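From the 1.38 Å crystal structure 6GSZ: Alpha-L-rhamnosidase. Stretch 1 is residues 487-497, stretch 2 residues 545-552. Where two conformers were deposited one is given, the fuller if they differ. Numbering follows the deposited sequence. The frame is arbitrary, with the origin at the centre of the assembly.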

# COMPACT_ATOMS: atom_id res chain seq x y z
N THR A 487 0.63 -1.24 -7.05
CA THR A 487 0.67 -1.95 -5.78
C THR A 487 1.07 -3.41 -5.91
O THR A 487 1.04 -4.13 -4.90
CB THR A 487 -0.74 -1.96 -5.20
OG1 THR A 487 -1.56 -2.52 -6.22
CG2 THR A 487 -1.24 -0.56 -4.88
N ALA A 488 1.45 -3.87 -7.12
CA ALA A 488 1.56 -5.30 -7.34
C ALA A 488 2.59 -5.96 -6.40
O ALA A 488 2.27 -6.99 -5.77
CB ALA A 488 1.84 -5.57 -8.80
N GLY A 489 3.82 -5.44 -6.39
CA GLY A 489 4.85 -6.05 -5.53
C GLY A 489 4.57 -5.93 -4.04
O GLY A 489 4.77 -6.90 -3.27
N PHE A 490 4.04 -4.77 -3.66
CA PHE A 490 3.64 -4.52 -2.28
C PHE A 490 2.64 -5.57 -1.82
O PHE A 490 2.75 -6.15 -0.75
CB PHE A 490 3.10 -3.10 -2.19
CG PHE A 490 2.57 -2.65 -0.87
CD1 PHE A 490 1.32 -3.02 -0.45
CD2 PHE A 490 3.33 -1.85 -0.03
CE1 PHE A 490 0.78 -2.57 0.75
CE2 PHE A 490 2.77 -1.39 1.15
CZ PHE A 490 1.52 -1.76 1.57
N LEU A 491 1.59 -5.79 -2.62
CA LEU A 491 0.54 -6.74 -2.23
C LEU A 491 0.98 -8.18 -2.44
O LEU A 491 0.53 -9.05 -1.69
CB LEU A 491 -0.76 -6.42 -2.96
CG LEU A 491 -1.44 -5.13 -2.52
CD1 LEU A 491 -2.59 -4.81 -3.44
CD2 LEU A 491 -1.90 -5.19 -1.06
N ARG A 492 1.92 -8.42 -3.37
CA ARG A 492 2.44 -9.76 -3.49
C ARG A 492 3.04 -10.24 -2.15
O ARG A 492 2.82 -11.39 -1.71
CB ARG A 492 3.49 -9.85 -4.60
CG ARG A 492 3.92 -11.27 -4.93
CD ARG A 492 5.01 -11.35 -5.99
NE ARG A 492 5.09 -12.72 -6.47
CZ ARG A 492 5.74 -13.06 -7.59
NH1 ARG A 492 6.56 -12.16 -8.17
NH2 ARG A 492 5.54 -14.26 -8.15
N ALA A 493 3.87 -9.36 -1.57
CA ALA A 493 4.54 -9.66 -0.30
C ALA A 493 3.51 -9.86 0.82
O ALA A 493 3.59 -10.85 1.61
CB ALA A 493 5.55 -8.57 0.00
N TRP A 494 2.56 -8.94 0.91
CA TRP A 494 1.55 -9.01 1.96
C TRP A 494 0.78 -10.33 1.90
O TRP A 494 0.48 -10.98 2.91
CB TRP A 494 0.66 -7.78 1.93
CG TRP A 494 -0.32 -7.72 3.04
CD1 TRP A 494 -0.05 -7.42 4.35
CD2 TRP A 494 -1.73 -7.97 3.00
NE1 TRP A 494 -1.21 -7.46 5.09
CE2 TRP A 494 -2.26 -7.83 4.30
CE3 TRP A 494 -2.60 -8.35 1.97
CZ2 TRP A 494 -3.60 -8.01 4.61
CZ3 TRP A 494 -3.93 -8.55 2.27
CH2 TRP A 494 -4.42 -8.41 3.57
N LEU A 495 0.39 -10.71 0.66
CA LEU A 495 -0.39 -11.91 0.48
C LEU A 495 0.39 -13.20 0.76
O LEU A 495 -0.23 -14.20 1.16
CB LEU A 495 -1.04 -11.93 -0.91
CG LEU A 495 -2.22 -10.94 -1.07
CD1 LEU A 495 -2.52 -10.72 -2.53
CD2 LEU A 495 -3.44 -11.46 -0.33
N LYS A 496 1.73 -13.17 0.59
CA LYS A 496 2.53 -14.31 1.06
C LYS A 496 2.38 -14.51 2.58
O LYS A 496 2.22 -15.63 3.07
CB LYS A 496 4.02 -14.08 0.71
CG LYS A 496 4.30 -14.21 -0.77
CD LYS A 496 5.75 -13.92 -1.09
CE LYS A 496 6.04 -14.16 -2.55
NZ LYS A 496 7.43 -13.75 -2.89
N ASP A 497 2.42 -13.39 3.29
CA ASP A 497 2.27 -13.44 4.76
C ASP A 497 0.86 -13.87 5.13
O ASP A 497 0.66 -14.68 6.06
CB ASP A 497 2.68 -12.12 5.41
CG ASP A 497 4.18 -11.87 5.34
OD1 ASP A 497 4.94 -12.81 4.96
OD2 ASP A 497 4.57 -10.71 5.70
N LYS A 545 -0.50 -14.25 -14.07
CA LYS A 545 -1.01 -15.61 -13.85
C LYS A 545 -0.17 -16.36 -12.80
O LYS A 545 -0.69 -17.24 -12.13
CB LYS A 545 -1.10 -16.37 -15.19
CG LYS A 545 -2.23 -15.89 -16.08
CD LYS A 545 -2.85 -16.91 -17.05
CE LYS A 545 -3.57 -16.20 -18.16
NZ LYS A 545 -2.64 -15.35 -18.95
N VAL A 546 1.13 -16.07 -12.73
CA VAL A 546 2.01 -16.73 -11.75
C VAL A 546 1.60 -16.34 -10.32
O VAL A 546 1.50 -17.20 -9.44
CB VAL A 546 3.50 -16.45 -12.03
CG1 VAL A 546 4.39 -16.98 -10.90
CG2 VAL A 546 3.89 -17.04 -13.36
N MET A 547 1.38 -15.04 -10.12
CA MET A 547 0.96 -14.58 -8.83
C MET A 547 -0.45 -15.11 -8.47
O MET A 547 -0.74 -15.47 -7.33
CB MET A 547 1.07 -13.06 -8.79
CG MET A 547 0.75 -12.49 -7.48
SD MET A 547 1.38 -10.80 -7.27
CE MET A 547 0.57 -9.94 -8.61
N LEU A 548 -1.33 -15.20 -9.48
CA LEU A 548 -2.67 -15.76 -9.21
C LEU A 548 -2.55 -17.22 -8.75
O LEU A 548 -3.19 -17.64 -7.78
CB LEU A 548 -3.55 -15.64 -10.45
CG LEU A 548 -5.00 -16.07 -10.25
CD1 LEU A 548 -5.70 -15.21 -9.24
CD2 LEU A 548 -5.76 -16.02 -11.58
N GLU A 549 -1.68 -17.99 -9.42
CA GLU A 549 -1.46 -19.38 -9.01
C GLU A 549 -0.87 -19.45 -7.58
O GLU A 549 -1.33 -20.29 -6.81
CB GLU A 549 -0.52 -20.09 -9.98
CG GLU A 549 -0.31 -21.55 -9.67
CD GLU A 549 -1.50 -22.44 -9.96
OE1 GLU A 549 -2.11 -22.27 -11.03
OE2 GLU A 549 -1.80 -23.31 -9.10
N GLU A 550 0.09 -18.58 -7.23
CA GLU A 550 0.65 -18.67 -5.85
C GLU A 550 -0.40 -18.31 -4.80
O GLU A 550 -0.32 -18.81 -3.66
CB GLU A 550 1.95 -17.89 -5.77
CG GLU A 550 1.85 -16.43 -5.48
CD GLU A 550 3.11 -15.63 -5.77
OE1 GLU A 550 3.91 -16.09 -6.65
OE2 GLU A 550 3.27 -14.54 -5.16
N GLN A 551 -1.37 -17.47 -5.17
CA GLN A 551 -2.42 -17.00 -4.26
C GLN A 551 -3.64 -17.95 -4.23
O GLN A 551 -4.56 -17.77 -3.42
CB GLN A 551 -2.78 -15.56 -4.59
CG GLN A 551 -1.63 -14.62 -4.26
CD GLN A 551 -1.68 -13.27 -4.93
OE1 GLN A 551 -2.70 -12.88 -5.51
NE2 GLN A 551 -0.59 -12.51 -4.83
N TYR A 552 -3.66 -18.92 -5.14
CA TYR A 552 -4.80 -19.79 -5.26
C TYR A 552 -5.06 -20.64 -4.03
O TYR A 552 -6.22 -20.74 -3.59
CB TYR A 552 -4.67 -20.70 -6.49
CG TYR A 552 -5.90 -21.53 -6.75
CD1 TYR A 552 -7.04 -20.94 -7.25
CD2 TYR A 552 -5.93 -22.88 -6.47
CE1 TYR A 552 -8.17 -21.69 -7.56
CE2 TYR A 552 -7.06 -23.65 -6.75
CZ TYR A 552 -8.19 -23.05 -7.26
OH TYR A 552 -9.31 -23.79 -7.57
O HOH W 1 1.66 -13.54 -3.21

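Two nearly parallel helices, their axes 10.5 Å apart at closest approach and inclined by 18°, are held by a bidentate salt bridge, between a buried arginine and a partly exposed glutamate, flanked by a small apolar packing surface and a bridging water. The arginine-carboxylate pair illustrates how planar, complementary groups can pair through two hydrogen bonds at once. The CA-to-CB bond of Arg-492 points sideways, but its extended side chain, t at chi1 through chi3, carries the guanidinium to the neighbouring helix. There Arg-492 NE donates to Glu-550 OE2 and Arg-492 NH2 to Glu-550 OE1, each at 2.9 Å and nearly linear, so the carboxylate lies along the guanidinium edge. NH1 is satisfied elsewhere in the structure.

The aliphatic part of the same arginine serves the apolar side: Arg-492 CG lies 3.5 Å from Met-547 SD. The CA-to-CB bond of Met-547 points toward the first helix, and its unbranched chain brings the sulfur to the arginine; Met-547 SD also lies 4.2 Å from the backbone Ala-488 O. Further along, Leu-495 CD1 packs 3.5 Å from Gln-551 NE2, a contact of shape rather than polarity.

That amide finds its polar partner in water 1, whose O accepts from Gln-551 NE2 (3.0 Å) and donates to Arg-492 O (2.9 Å) and Glu-550 OE2 (2.7 Å). One water thus links backbone, carboxylate and amide. Together the two stretches bury 318 Å², a modest contact.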